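Local coordinates for SH2 domain-containing protein 3C (PDB 3T6G) that acts as an adapter in signalling for cell adhesion and migration, its Cdc25-homology domain being closed and incapable of canonical nucleotide exchange, at residues 27-32 with 288-293; 123-128 with 167-172; 66-71 with 259-264. The protein carries 2 engineered substitutions. All coordinates share one frame; numbering follows the deposited sequence.

Overall arrangement
From the N terminus, the chain reaches the loop 27-32 before helix 35-46, and contact 1 joins this loop to 288-293, which follows helix 279-287; the 255 residues between them are mostly helical. Inside that long loop lies contact 3, where the turn 66-71 after helix 50-64 meets 259-264 at the end of helix 253-263. Nested deeper still is contact 2, which closes the smallest loop, of 38 intervening residues, between helices 121-140 and 164-173. None of the three cross, and none touch. Contacts 2 and 3, their centres 35 Å apart on opposite sides of the chain's centre, join elements within the Ras-GEF family region, and contact 1 ties the N-terminal loop to the end of helix 279-287.

Contact 1. Residues 27-32 with 288-293; sequences PRDNRP and GSQGAS
The backbone N of Ser289 faces two oxygens of Asn30 at once. Its sounder bond, 3.2 Å from Ser289 N to Asn30 O, has an N-H...O angle of 141°; the donor comes in tilted by 32° from the carbonyl plane. A second, weak bond runs from Ser289 N to Asn30 OD1 over 3.4 Å. The side-chain amide can come this close because CG of Asn30 sits between its own backbone N and carbonyl carbon (chi1 66°), which brings OD1 round to the serine. Asn30 O is itself shared, since Ser289 OG gives it a further weak bond. The stronger partner of the Asn30 amide lies elsewhere: OD1 also accepts from NH1 of Arg284, so it serves both.

Pro32 CB packs 3.5 Å from Gly288 N, and Gly288 CA lies 3.6 Å from Asn30 O. Gly288 has positive phi, and a beta carbon here would collide with Pro32 N, which explains why a residue without one suits the turn. Toward the exposed side, Asp29 OD2 comes 3.6 Å from Ser289 OG and 4.1 Å from Gln290 NE2; the carboxylate and amide planes are almost coplanar, yet both distances are too long to count as hydrogen bonds.

Gly288 is where the chain leaves helix 279-287, and its O then accepts from Ala292 N in the turn that follows. Arg284, one turn back on that helix, reaches across to the N-terminal loop, contributing a weak bond to Arg28 O as well. The loop ahead of helix 35-46 is thereby held to the Ras-GEF (Cdc25-homology) family region, strapped over the C-terminal end of helix 279-287 at the loop that leads on to helix 296-314.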
loop_
_atom_site.group_PDB
_atom_site.type_symbol
_atom_site.label_atom_id
_atom_site.label_comp_id
_atom_site.label_asym_id
_atom_site.label_seq_id
_atom_site.Cartn_x
_atom_site.Cartn_y
_atom_site.Cartn_z
ATOM N N PRO A 27 -27.177 -11.062 5.796
ATOM C CA PRO A 27 -28.028 -12.138 5.269
ATOM C C PRO A 27 -27.900 -12.281 3.749
ATOM O O PRO A 27 -27.312 -11.405 3.113
ATOM C CB PRO A 27 -29.443 -11.701 5.668
ATOM C CG PRO A 27 -29.373 -10.221 5.695
ATOM C CD PRO A 27 -27.964 -9.864 6.149
ATOM N N ARG A 28 -28.445 -13.360 3.189
ATOM C CA ARG A 28 -28.180 -13.726 1.800
ATOM C C ARG A 28 -28.241 -12.570 0.800
ATOM O O ARG A 28 -27.229 -12.236 0.184
ATOM C CB ARG A 28 -29.074 -14.880 1.346
ATOM C CG ARG A 28 -28.813 -15.335 -0.089
ATOM C CD ARG A 28 -29.122 -16.820 -0.273
ATOM N NE ARG A 28 -28.081 -17.658 0.319
ATOM C CZ ARG A 28 -28.126 -18.985 0.386
ATOM N NH1 ARG A 28 -29.170 -19.650 -0.099
ATOM N NH2 ARG A 28 -27.120 -19.648 0.944
ATOM N N ASP A 29 -29.408 -11.962 0.628
ATOM C CA ASP A 29 -29.540 -10.916 -0.382
ATOM C C ASP A 29 -29.734 -9.530 0.209
ATOM O O ASP A 29 -30.823 -8.973 0.117
ATOM C CB ASP A 29 -30.708 -11.221 -1.317
ATOM C CG ASP A 29 -30.306 -12.106 -2.477
ATOM O OD1 ASP A 29 -30.686 -13.298 -2.473
ATOM O OD2 ASP A 29 -29.603 -11.608 -3.389
ATOM N N ASN A 30 -28.687 -8.956 0.790
ATOM C CA ASN A 30 -28.848 -7.679 1.487
ATOM C C ASN A 30 -28.849 -6.446 0.581
ATOM O O ASN A 30 -28.261 -6.451 -0.500
ATOM C CB ASN A 30 -27.810 -7.518 2.600
ATOM C CG ASN A 30 -26.409 -7.417 2.071
ATOM O OD1 ASN A 30 -25.974 -8.264 1.292
ATOM N ND2 ASN A 30 -25.691 -6.373 2.475
ATOM N N ARG A 31 -29.534 -5.399 1.043
ATOM C CA ARG A 31 -29.576 -4.105 0.367
ATOM C C ARG A 31 -28.382 -3.270 0.809
ATOM O O ARG A 31 -27.813 -3.521 1.874
ATOM C CB ARG A 31 -30.884 -3.369 0.687
ATOM C CG ARG A 31 -32.048 -3.744 -0.219
ATOM C CD ARG A 31 -31.550 -4.039 -1.637
ATOM N NE ARG A 31 -32.240 -3.262 -2.668
ATOM C CZ ARG A 31 -31.932 -3.294 -3.966
ATOM N NH1 ARG A 31 -30.941 -4.067 -4.405
ATOM N NH2 ARG A 31 -32.615 -2.551 -4.829
ATOM N N PRO A 32 -27.986 -2.276 -0.003
ATOM C CA PRO A 32 -26.839 -1.486 0.463
ATOM C C PRO A 32 -27.269 -0.491 1.534
ATOM O O PRO A 32 -28.359 0.064 1.438
ATOM C CB PRO A 32 -26.325 -0.780 -0.812
ATOM C CG PRO A 32 -27.481 -0.775 -1.768
ATOM C CD PRO A 32 -28.498 -1.828 -1.313
ATOM N N GLY A 288 -24.145 -3.567 -0.978
ATOM C CA GLY A 288 -25.171 -4.601 -1.035
ATOM C C GLY A 288 -24.713 -5.768 -1.901
ATOM O O GLY A 288 -23.762 -5.635 -2.673
ATOM N N SER A 289 -25.361 -6.924 -1.777
ATOM C CA SER A 289 -25.083 -8.019 -2.703
ATOM C C SER A 289 -25.436 -7.501 -4.087
ATOM O O SER A 289 -26.250 -6.587 -4.228
ATOM C CB SER A 289 -25.884 -9.281 -2.362
ATOM O OG SER A 289 -27.282 -9.064 -2.469
ATOM N N GLN A 290 -24.819 -8.066 -5.109
ATOM C CA GLN A 290 -24.951 -7.497 -6.445
ATOM C C GLN A 290 -23.997 -6.309 -6.542
ATOM O O GLN A 290 -22.922 -6.412 -7.144
ATOM C CB GLN A 290 -26.394 -7.050 -6.722
ATOM C CG GLN A 290 -27.481 -8.108 -6.442
ATOM C CD GLN A 290 -27.443 -9.305 -7.400
ATOM O OE1 GLN A 290 -26.808 -9.262 -8.458
ATOM N NE2 GLN A 290 -28.130 -10.380 -7.024
ATOM N N GLY A 291 -24.381 -5.192 -5.923
ATOM C CA GLY A 291 -23.544 -4.003 -5.902
ATOM C C GLY A 291 -22.091 -4.236 -5.511
ATOM O O GLY A 291 -21.183 -3.628 -6.075
ATOM N N ALA A 292 -21.851 -5.112 -4.540
ATOM C CA ALA A 292 -20.482 -5.335 -4.080
ATOM C C ALA A 292 -19.592 -5.986 -5.160
ATOM O O ALA A 292 -18.359 -6.018 -5.041
ATOM C CB ALA A 292 -20.475 -6.151 -2.784
ATOM N N SER A 293 -20.209 -6.504 -6.215
ATOM C CA SER A 293 -19.431 -7.154 -7.267
ATOM C C SER A 293 -19.085 -6.223 -8.430
ATOM O O SER A 293 -18.197 -6.520 -9.222
ATOM C CB SER A 293 -20.128 -8.422 -7.760
ATOM O OG SER A 293 -20.004 -9.453 -6.796
#

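Contact 2. Residues 123-128 with 167-172; sequences ERAALL and WVTLRQ
Leu128 reaches across to Trp167 with both methyls. Its CB already heads for the other helix, and with CG anti to the backbone N (chi1 -172°) these two atoms serve only to carry the methyls up to the indole. CD1 touches the outer part of the benzo ring, 3.8 Å from Trp167 CZ2. CD2 does more: it stands over the face of the six-membered ring, 3.5 Å from the centroid and just 5° off the ring normal, a nearly axial CH-pi contact. The same methyl turns another flank to Leu170, its CD2 lying 3.8 Å from Leu170 CD2, so that it sits in the corner formed by the indole face and the Leu170 methyl.

The helices carrying these residues, 121-140 and 164-173, belong to the all-helical Cdc25-homology (Ras-GEF) domain and cross at -71°, with their local axes 8.5 Å apart. The small side chain of Ala125 is consistent with this closeness: Ala125 comes opposite Leu170 with the two CA atoms 5.1 Å apart, and Leu170 CD1 rests 3.6 Å from the backbone O of Ala125. On another flank, Ala125 CB meets Thr169 OG1 at 3.6 Å.

Although the first bond of the Trp167 side chain leads away from helix 121-140, the large ring swings back to it, with CE3 against Leu170 CD2, and its NE1 is bonded to Ile160 O, which helps to fix the ring's rotation. An alanine at Trp167 would probably leave the CD2 methyl of Leu128 without the flat surface beneath it, open a gap beside Leu170 and leave Ile160 O without this donor. Leu170 continues along helix 121-140 to His129 and Ile132, while Arg124 NE bonds to Thr166 OG1, one residue before the tryptophan.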
loop_
_atom_site.group_PDB
_atom_site.type_symbol
_atom_site.label_atom_id
_atom_site.label_comp_id
_atom_site.label_asym_id
_atom_site.label_seq_id
_atom_site.Cartn_x
_atom_site.Cartn_y
_atom_site.Cartn_z
ATOM N N GLU A 123 -22.527 15.546 19.078
ATOM C CA GLU A 123 -22.253 14.102 19.104
ATOM C C GLU A 123 -21.226 13.708 18.058
ATOM O O GLU A 123 -20.285 12.953 18.348
ATOM C CB GLU A 123 -23.515 13.289 18.824
ATOM C CG GLU A 123 -24.499 13.224 19.962
ATOM C CD GLU A 123 -25.770 12.515 19.551
ATOM O OE1 GLU A 123 -25.665 11.427 18.917
ATOM O OE2 GLU A 123 -26.865 13.066 19.843
ATOM N N ARG A 124 -21.441 14.191 16.833
ATOM C CA ARG A 124 -20.506 13.978 15.743
ATOM C C ARG A 124 -19.075 14.375 16.107
ATOM O O ARG A 124 -18.140 13.624 15.827
ATOM C CB ARG A 124 -20.947 14.749 14.523
ATOM C CG ARG A 124 -21.739 13.939 13.550
ATOM C CD ARG A 124 -21.414 14.425 12.161
ATOM N NE ARG A 124 -21.594 15.861 12.084
ATOM C CZ ARG A 124 -22.781 16.452 12.182
ATOM N NH1 ARG A 124 -23.869 15.712 12.355
ATOM N NH2 ARG A 124 -22.879 17.776 12.092
ATOM N N ALA A 125 -18.898 15.542 16.726
ATOM C CA ALA A 125 -17.569 15.971 17.145
ATOM C C ALA A 125 -16.917 14.927 18.031
ATOM O O ALA A 125 -15.753 14.588 17.845
ATOM C CB ALA A 125 -17.617 17.340 17.874
ATOM N N ALA A 126 -17.672 14.420 18.996
ATOM C CA ALA A 126 -17.176 13.391 19.916
ATOM C C ALA A 126 -16.789 12.095 19.189
ATOM O O ALA A 126 -15.781 11.467 19.498
ATOM C CB ALA A 126 -18.213 13.110 20.983
ATOM N N LEU A 127 -17.603 11.706 18.218
ATOM C CA LEU A 127 -17.274 10.594 17.324
ATOM C C LEU A 127 -16.024 10.883 16.471
ATOM O O LEU A 127 -15.159 10.021 16.304
ATOM C CB LEU A 127 -18.465 10.294 16.412
ATOM C CG LEU A 127 -18.249 9.116 15.446
ATOM C CD1 LEU A 127 -17.442 8.020 16.106
ATOM C CD2 LEU A 127 -19.572 8.577 14.937
ATOM N N LEU A 128 -15.943 12.095 15.927
ATOM C CA LEU A 128 -14.744 12.555 15.225
ATOM C C LEU A 128 -13.536 12.471 16.153
ATOM O O LEU A 128 -12.449 12.087 15.747
ATOM C CB LEU A 128 -14.937 13.991 14.730
ATOM C CG LEU A 128 -13.890 14.622 13.801
ATOM C CD1 LEU A 128 -13.958 13.956 12.444
ATOM C CD2 LEU A 128 -14.086 16.145 13.651
ATOM N N TRP A 167 -16.066 20.371 13.167
ATOM C CA TRP A 167 -14.676 20.750 13.464
ATOM C C TRP A 167 -14.527 21.889 14.483
ATOM O O TRP A 167 -13.679 21.817 15.380
ATOM C CB TRP A 167 -13.891 21.062 12.180
ATOM C CG TRP A 167 -13.708 19.856 11.400
ATOM C CD1 TRP A 167 -14.506 19.402 10.394
ATOM C CD2 TRP A 167 -12.687 18.870 11.588
ATOM N NE1 TRP A 167 -14.034 18.198 9.931
ATOM C CE2 TRP A 167 -12.914 17.846 10.651
ATOM C CE3 TRP A 167 -11.594 18.755 12.461
ATOM C CZ2 TRP A 167 -12.093 16.717 10.551
ATOM C CZ3 TRP A 167 -10.776 17.642 12.362
ATOM C CH2 TRP A 167 -11.027 16.633 11.412
ATOM N N VAL A 168 -15.334 22.939 14.341
ATOM C CA VAL A 168 -15.324 24.021 15.322
ATOM C C VAL A 168 -15.598 23.451 16.715
ATOM O O VAL A 168 -14.854 23.700 17.665
ATOM C CB VAL A 168 -16.381 25.093 15.012
ATOM C CG1 VAL A 168 -16.651 25.922 16.255
ATOM C CG2 VAL A 168 -15.945 25.977 13.844
ATOM N N THR A 169 -16.661 22.662 16.827
ATOM C CA THR A 169 -17.009 22.086 18.113
ATOM C C THR A 169 -15.981 21.064 18.618
ATOM O O THR A 169 -15.837 20.899 19.838
ATOM C CB THR A 169 -18.486 21.594 18.167
ATOM O OG1 THR A 169 -18.638 20.573 19.159
ATOM C CG2 THR A 169 -18.927 21.082 16.847
ATOM N N LEU A 170 -15.244 20.416 17.704
ATOM C CA LEU A 170 -14.126 19.550 18.110
ATOM C C LEU A 170 -13.038 20.409 18.725
ATOM O O LEU A 170 -12.342 20.002 19.661
ATOM C CB LEU A 170 -13.540 18.765 16.930
ATOM C CG LEU A 170 -12.298 17.894 17.202
ATOM C CD1 LEU A 170 -12.705 16.529 17.749
ATOM C CD2 LEU A 170 -11.440 17.681 15.945
ATOM N N ARG A 171 -12.896 21.607 18.178
ATOM C CA ARG A 171 -11.909 22.558 18.658
ATOM C C ARG A 171 -12.300 23.078 20.040
ATOM O O ARG A 171 -11.439 23.344 20.883
ATOM C CB ARG A 171 -11.792 23.715 17.668
ATOM C CG ARG A 171 -10.430 23.845 17.005
ATOM C CD ARG A 171 -10.535 24.571 15.672
ATOM N NE ARG A 171 -10.517 23.623 14.561
ATOM C CZ ARG A 171 -11.131 23.811 13.396
ATOM N NH1 ARG A 171 -11.836 24.923 13.180
ATOM N NH2 ARG A 171 -11.038 22.874 12.452
ATOM N N GLN A 172 -13.604 23.211 20.272
ATOM C CA GLN A 172 -14.112 23.724 21.546
ATOM C C GLN A 172 -14.063 22.688 22.655
ATOM O O GLN A 172 -13.573 22.962 23.747
ATOM C CB GLN A 172 -15.548 24.219 21.389
ATOM C CG GLN A 172 -15.655 25.658 20.908
ATOM C CD GLN A 172 -17.046 25.999 20.403
ATOM O OE1 GLN A 172 -17.992 25.208 20.541
ATOM N NE2 GLN A 172 -17.177 27.174 19.803
#

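Contact 3. Residues 66-71 with 259-264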
loop_
_atom_site.group_PDB
_atom_site.type_symbol
_atom_site.label_atom_id
_atom_site.label_comp_id
_atom_site.label_asym_id
_atom_site.label_seq_id
_atom_site.Cartn_x
_atom_site.Cartn_y
_atom_site.Cartn_z
ATOM N N ARG A 66 -0.913 -10.882 4.981
ATOM C CA ARG A 66 0.016 -11.987 5.234
ATOM C C ARG A 66 1.211 -11.591 6.068
ATOM O O ARG A 66 2.342 -11.907 5.731
ATOM C CB ARG A 66 0.462 -12.650 3.921
ATOM C CG ARG A 66 -0.772 -12.990 3.119
ATOM C CD ARG A 66 -0.470 -13.650 1.858
ATOM N NE ARG A 66 -1.552 -13.396 0.926
ATOM C CZ ARG A 66 -1.588 -13.884 -0.305
ATOM N NH1 ARG A 66 -0.587 -14.652 -0.736
ATOM N NH2 ARG A 66 -2.620 -13.602 -1.097
ATOM N N ILE A 67 0.940 -10.911 7.173
ATOM C CA ILE A 67 1.914 -10.723 8.245
ATOM C C ILE A 67 1.643 -11.745 9.355
ATOM O O ILE A 67 2.562 -12.145 10.082
ATOM C CB ILE A 67 1.853 -9.266 8.779
ATOM C CG1 ILE A 67 2.437 -8.319 7.725
ATOM C CG2 ILE A 67 2.605 -9.107 10.114
ATOM C CD1 ILE A 67 2.127 -6.855 7.977
ATOM N N LEU A 68 0.377 -12.163 9.481
ATOM C CA LEU A 68 -0.006 -13.200 10.435
ATOM C C LEU A 68 -0.826 -14.260 9.730
ATOM O O LEU A 68 -1.368 -14.010 8.651
ATOM C CB LEU A 68 -0.875 -12.633 11.577
ATOM C CG LEU A 68 -0.327 -11.698 12.653
ATOM C CD1 LEU A 68 -1.501 -11.159 13.444
ATOM C CD2 LEU A 68 0.683 -12.370 13.563
ATOM N N GLY A 69 -0.962 -15.417 10.378
ATOM C CA GLY A 69 -1.769 -16.512 9.856
ATOM C C GLY A 69 -1.179 -17.122 8.590
ATOM O O GLY A 69 -1.914 -17.653 7.749
ATOM N N VAL A 70 0.144 -17.049 8.443
ATOM C CA VAL A 70 0.793 -17.589 7.236
ATOM C C VAL A 70 1.335 -19.000 7.429
ATOM O O VAL A 70 2.330 -19.194 8.116
ATOM C CB VAL A 70 1.982 -16.718 6.772
ATOM C CG1 VAL A 70 2.545 -17.270 5.507
ATOM C CG2 VAL A 70 1.555 -15.259 6.576
ATOM N N THR A 71 0.702 -19.985 6.804
ATOM C CA THR A 71 1.227 -21.357 6.828
ATOM C C THR A 71 2.428 -21.568 5.890
ATOM O O THR A 71 2.715 -20.741 5.026
ATOM C CB THR A 71 0.148 -22.341 6.419
ATOM O OG1 THR A 71 -0.247 -22.044 5.074
ATOM C CG2 THR A 71 -1.072 -22.235 7.359
ATOM N N ASN A 259 6.646 -8.871 15.924
ATOM C CA ASN A 259 6.027 -7.762 16.632
ATOM C C ASN A 259 4.537 -7.946 16.754
ATOM O O ASN A 259 3.977 -7.853 17.840
ATOM C CB ASN A 259 6.302 -6.448 15.926
ATOM C CG ASN A 259 7.727 -6.018 16.073
ATOM O OD1 ASN A 259 8.437 -6.486 16.972
ATOM N ND2 ASN A 259 8.165 -5.113 15.204
ATOM N N ALA A 260 3.894 -8.203 15.626
ATOM C CA ALA A 260 2.448 -8.345 15.584
ATOM C C ALA A 260 1.976 -9.509 16.473
ATOM O O ALA A 260 0.936 -9.426 17.112
ATOM C CB ALA A 260 2.010 -8.559 14.148
ATOM N N GLU A 261 2.736 -10.599 16.510
ATOM C CA GLU A 261 2.289 -11.755 17.268
ATOM C C GLU A 261 2.479 -11.534 18.771
ATOM O O GLU A 261 1.668 -11.995 19.590
ATOM C CB GLU A 261 2.956 -13.053 16.776
ATOM C CG GLU A 261 1.925 -14.126 16.416
ATOM C CD GLU A 261 2.518 -15.367 15.765
ATOM O OE1 GLU A 261 1.946 -15.838 14.749
ATOM O OE2 GLU A 261 3.537 -15.884 16.273
ATOM N N VAL A 262 3.551 -10.826 19.119
ATOM C CA VAL A 262 3.829 -10.467 20.500
ATOM C C VAL A 262 2.898 -9.373 21.027
ATOM O O VAL A 262 2.570 -9.336 22.203
ATOM C CB VAL A 262 5.231 -9.936 20.662
ATOM C CG1 VAL A 262 5.365 -9.285 22.042
ATOM C CG2 VAL A 262 6.204 -11.046 20.513
ATOM N N LYS A 263 2.490 -8.476 20.145
ATOM C CA LYS A 263 1.659 -7.359 20.537
ATOM C C LYS A 263 0.230 -7.843 20.725
ATOM O O LYS A 263 -0.595 -7.158 21.319
ATOM C CB LYS A 263 1.732 -6.272 19.458
ATOM C CG LYS A 263 1.055 -4.989 19.841
ATOM C CD LYS A 263 0.985 -3.995 18.696
ATOM C CE LYS A 263 2.329 -3.351 18.429
ATOM N NZ LYS A 263 3.025 -3.001 19.679
ATOM N N LEU A 264 -0.069 -9.031 20.211
ATOM C CA LEU A 264 -1.438 -9.537 20.248
ATOM C C LEU A 264 -1.536 -10.815 21.070
ATOM O O LEU A 264 -2.568 -11.486 21.074
ATOM C CB LEU A 264 -1.992 -9.738 18.828
ATOM C CG LEU A 264 -2.346 -8.429 18.089
ATOM C CD1 LEU A 264 -2.931 -8.654 16.712
ATOM C CD2 LEU A 264 -3.323 -7.605 18.890
#
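Leu68 is directed at Ala260 and Glu261 by a chi1 of -70°, which sets CG anti to the carbonyl carbon; a chi2 of 170° sends CD1 on, anti to CA, toward Leu264 and turns CD2 to the alanine and glutamate. In Ile67, its neighbour, CG1 is anti to the carbonyl carbon (chi1 -71°), and CG2 falls anti to the backbone N, offered to the same alanine. Ala260 CB is therefore met from two residues: Leu68 CD2 and Ile67 CG2 each lie 4.1 Å from it. Glu261 lays the aliphatic part of its extended chain obliquely across the leucine tip, with Glu261 CG 3.6 Å from Leu68 CD2. The carboxylate end stays alongside, Glu261 OE1 being 3.9 Å from the same methyl. The gap between Leu68 CD1 and Leu264 CD1, 4.4 Å, makes this the loosest of the apolar pairs.

The segment 66-71 connects helices 50-64 and 72-78 in the Ras-GEF family region, which also includes 259-264. Arg66, with positive phi, ends the first in a Schellman motif, and Thr71 opens the second as N-cap, its OG1 bonded to Met74 N. Between these two helix ends, the chain points Leu68 at helix 253-263, with CG2 of Ile67 beside it. The inner side is filled further by Cys62, which both Ile67 and Leu68 touch, and by Phe206 against Ile67.

No hydrogen bond links the two segments themselves; one joins Ile67 O to His257 ND1, two residues before 259-264 on the same helix. Leu68 lies against Ala260 and under the aliphatic stem of Glu261, an exposed residue whose charged end probably remains toward solvent. The contact thus rests on burial of methyl and methylene groups, without directional bonds between the segments.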